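Local coordinates for protein phosphorylated carbohydrates phosphatase TM_1254 (Thermotoga maritima msb8, PDB 3KBB) that removes phosphate from phosphorylated sugars such as erythrose 4-phosphate and fructose 6-phosphate, using a divalent metal ion, preferably cobalt, at residues A[21-26]-A[41-46]. Sequence-based numbering, arbitrary orientation.
Sequences EAYRRV and RIMGVP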
ATOM      1  N   GLU A  21       0.244  15.773   7.129  1.00 28.92           N
ATOM      2  CA  GLU A  21      -0.299  16.046   8.453  1.00 28.82           C
ATOM      3  C   GLU A  21       0.504  15.413   9.605  1.00 28.94           C
ATOM      4  O   GLU A  21       0.746  16.060  10.643  1.00 28.11           O
ATOM      5  CB  GLU A  21      -1.797  15.689   8.527  1.00 28.40           C
ATOM      6  CG  GLU A  21      -2.429  15.979   9.865  1.00 28.49           C
ATOM      7  CD  GLU A  21      -2.267  17.435  10.308  1.00 24.89           C
ATOM      8  OE1 GLU A  21      -2.069  18.325   9.437  1.00 25.63           O
ATOM      9  OE2 GLU A  21      -2.380  17.682  11.531  1.00 27.71           O
ATOM     10  N   ALA A  22       0.947  14.166   9.418  1.00 28.83           N
ATOM     11  CA  ALA A  22       1.768  13.491  10.433  1.00 27.46           C
ATOM     12  C   ALA A  22       3.077  14.267  10.686  1.00 27.02           C
ATOM     13  O   ALA A  22       3.433  14.537  11.849  1.00 27.08           O
ATOM     14  CB  ALA A  22       2.095  12.054   9.985  1.00 28.07           C
ATOM     15  N   TYR A  23       3.757  14.639   9.610  1.00 26.74           N
ATOM     16  CA  TYR A  23       5.043  15.345   9.739  1.00 26.45           C
ATOM     17  C   TYR A  23       4.839  16.796  10.208  1.00 25.60           C
ATOM     18  O   TYR A  23       5.658  17.335  10.963  1.00 24.57           O
ATOM     19  CB  TYR A  23       5.841  15.310   8.449  1.00 26.88           C
ATOM     20  CG  TYR A  23       6.379  13.944   8.049  1.00 26.81           C
ATOM     21  CD1 TYR A  23       6.215  12.823   8.873  1.00 27.73           C
ATOM     22  CD2 TYR A  23       7.102  13.802   6.876  1.00 27.22           C
ATOM     23  CE1 TYR A  23       6.723  11.553   8.487  1.00 29.62           C
ATOM     24  CE2 TYR A  23       7.622  12.572   6.502  1.00 29.76           C
ATOM     25  CZ  TYR A  23       7.433  11.460   7.307  1.00 28.01           C
ATOM     26  OH  TYR A  23       7.958  10.270   6.869  1.00 29.34           O
ATOM     27  N   ARG A  24       3.731  17.394   9.788  1.00 25.03           N
ATOM     28  CA  ARG A  24       3.343  18.739  10.266  1.00 24.85           C
ATOM     29  C   ARG A  24       3.123  18.738  11.781  1.00 24.93           C
ATOM     30  O   ARG A  24       3.598  19.653  12.483  1.00 24.53           O
ATOM     31  CB  ARG A  24       2.108  19.248   9.502  1.00 24.00           C
ATOM     32  CG  ARG A  24       1.837  20.775   9.672  1.00 23.39           C
ATOM     33  CD  ARG A  24       0.369  21.143   9.399  1.00 23.44           C
ATOM     34  NE  ARG A  24      -0.511  20.507  10.362  1.00 21.71           N
ATOM     35  CZ  ARG A  24      -0.728  20.946  11.598  1.00 22.99           C
ATOM     36  NH1 ARG A  24      -0.166  22.096  12.018  1.00 19.61           N
ATOM     37  NH2 ARG A  24      -1.542  20.270  12.395  1.00 24.18           N
ATOM     38  N   ARG A  25       2.425  17.730  12.299  1.00 23.90           N
ATOM     39  CA  ARG A  25       2.250  17.569  13.741  1.00 24.89           C
ATOM     40  C   ARG A  25       3.552  17.349  14.515  1.00 24.78           C
ATOM     41  O   ARG A  25       3.714  17.863  15.636  1.00 25.03           O
ATOM     42  CB  ARG A  25       1.302  16.414  14.044  1.00 25.11           C
ATOM     43  CG  ARG A  25      -0.143  16.745  13.736  1.00 27.04           C
ATOM     44  CD  ARG A  25      -1.070  15.599  14.174  1.00 32.87           C
ATOM     45  NE  ARG A  25      -2.430  15.725  13.643  1.00 36.33           N
ATOM     46  CZ  ARG A  25      -3.475  15.072  14.143  1.00 41.17           C
ATOM     47  NH1 ARG A  25      -3.313  14.244  15.184  1.00 41.86           N
ATOM     48  NH2 ARG A  25      -4.680  15.230  13.603  1.00 43.62           N
ATOM     49  N   VAL A  26       4.461  16.565  13.937  1.00 25.31           N
ATOM     50  CA  VAL A  26       5.772  16.376  14.546  1.00 25.37           C
ATOM     51  C   VAL A  26       6.455  17.732  14.696  1.00 24.64           C
ATOM     52  O   VAL A  26       6.862  18.095  15.812  1.00 25.69           O
ATOM     53  CB  VAL A  26       6.667  15.459  13.713  1.00 26.25           C
ATOM     54  CG1 VAL A  26       8.091  15.408  14.311  1.00 27.24           C
ATOM     55  CG2 VAL A  26       6.052  14.094  13.650  1.00 26.48           C
ATOM     56  N   ARG A  41       9.296  17.477  -1.285  1.00 30.62           N
ATOM     57  CA  ARG A  41      10.668  17.059  -1.559  1.00 31.75           C
ATOM     58  C   ARG A  41      11.122  15.962  -0.615  1.00 31.23           C
ATOM     59  O   ARG A  41      11.766  14.992  -1.043  1.00 32.39           O
ATOM     60  CB  ARG A  41      11.601  18.262  -1.561  1.00 31.26           C
ATOM     61  CG  ARG A  41      11.211  19.306  -2.596  1.00 31.81           C
ATOM     62  CD  ARG A  41      11.009  18.656  -3.970  1.00 34.90           C
ATOM     63  NE  ARG A  41      10.823  19.669  -4.996  1.00 37.48           N
ATOM     64  CZ  ARG A  41      10.870  19.431  -6.299  1.00 39.87           C
ATOM     65  NH1 ARG A  41      11.104  18.194  -6.750  1.00 41.84           N
ATOM     66  NH2 ARG A  41      10.691  20.431  -7.145  1.00 40.87           N
ATOM     67  N   ILE A  42      10.779  16.097   0.661  1.00 32.25           N
ATOM     68  CA  ILE A  42      11.087  15.086   1.682  1.00 31.96           C
ATOM     69  C   ILE A  42      10.513  13.707   1.305  1.00 34.01           C
ATOM     70  O   ILE A  42      11.097  12.651   1.652  1.00 33.89           O
ATOM     71  CB  ILE A  42      10.553  15.504   3.086  1.00 32.62           C
ATOM     72  CG1 ILE A  42      11.342  16.690   3.677  1.00 31.44           C
ATOM     73  CG2 ILE A  42      10.597  14.330   4.057  1.00 30.69           C
ATOM     74  CD1 ILE A  42      12.832  16.445   3.836  1.00 34.64           C
HETATM   75  N   MSE A  43       9.374  13.740   0.607  1.00 34.25           N
HETATM   76  CA  MSE A  43       8.702  12.488   0.240  0.50 35.19           C
HETATM   77  C   MSE A  43       9.352  11.773  -0.958  1.00 35.74           C
HETATM   78  O   MSE A  43       9.071  10.586  -1.185  1.00 36.00           O
HETATM   79  CB  MSE A  43       7.191  12.691   0.042  0.50 34.66           C
HETATM   80  CG  MSE A  43       6.423  13.001   1.335  0.50 34.95           C
HETATM   81 SE   MSE A  43       6.432  11.649   2.789  0.50 34.30          SE
HETATM   82  CE  MSE A  43       5.348  10.281   1.867  0.50 36.13           C
ATOM     83  N   GLY A  44      10.230  12.458  -1.683  1.00 35.97           N
ATOM     84  CA  GLY A  44      10.943  11.830  -2.794  1.00 37.35           C
ATOM     85  C   GLY A  44      12.051  10.855  -2.391  1.00 38.16           C
ATOM     86  O   GLY A  44      12.784  10.367  -3.257  1.00 38.78           O
ATOM     87  N   VAL A  45      12.208  10.594  -1.094  1.00 38.70           N
ATOM     88  CA  VAL A  45      13.234   9.658  -0.603  1.00 39.42           C
ATOM     89  C   VAL A  45      12.674   8.736   0.470  1.00 40.06           C
ATOM     90  O   VAL A  45      11.688   9.079   1.121  1.00 40.23           O
ATOM     91  CB  VAL A  45      14.525  10.368  -0.028  1.00 39.19           C
ATOM     92  CG1 VAL A  45      15.129  11.276  -1.034  1.00 38.44           C
ATOM     93  CG2 VAL A  45      14.244  11.103   1.301  1.00 39.75           C
ATOM     94  N   PRO A  46      13.286   7.552   0.655  1.00 40.79           N
ATOM     95  CA  PRO A  46      12.858   6.637   1.728  1.00 41.36           C
ATOM     96  C   PRO A  46      12.833   7.266   3.118  1.00 41.49           C
ATOM     97  O   PRO A  46      13.743   8.025   3.491  1.00 41.76           O
ATOM     98  CB  PRO A  46      13.899   5.503   1.687  1.00 41.28           C
ATOM     99  CG  PRO A  46      14.946   5.925   0.721  1.00 40.87           C
ATOM    100  CD  PRO A  46      14.362   6.965  -0.169  1.00 41.32           C
TER
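Tyr23 and selenomethionine Met43 both start with CG opposite their own carbonyl carbon (chi1 -69° in each), and the Met43 chain then bends at both chi2 and chi3, so that its selenium swings in beside the tyrosine ring. SE comes to 4.0 Å from CE2 of Tyr23 and 5.0 Å from the ring centroid. It lies 53° off the ring normal, an oblique Met-aromatic approach. Met43 is modelled in two conformers, so the selenium contact holds for one of them and is less certain than the tyrosine's place. The same CE2 also meets the CG2 branch of Ile42, 4.2 Å away, while the CD1 end of that isoleucine leads away from the helix. No hydrogen bond crosses between 21-26 and 41-46; the backbones stay far apart, 10.1 Å between the CA atoms of Tyr23 and Ile42, and the separation is filled by the tyrosine ring from one side and by Ile42 and Met43 from the other. The Tyr23 hydroxyl is hydrogen-bonded to OE2 of Glu47, while Leu51 and Leu54 of helix 47-57 and the loop residue Tyr34 pack around the side chain. Away from this contact, Glu21 holds two arginines of its own helix, Arg24 side-on through NE and NH2 and Arg25 through NE. The arrangement is apolar packing of helix 19-29 against Ile42 of helix 36-42 and the type I turn from Ile42 to Val45, within the small helical cap that accompanies the Rossmann-like core in beta-phosphoglucomutase-like members of the HAD superfamily.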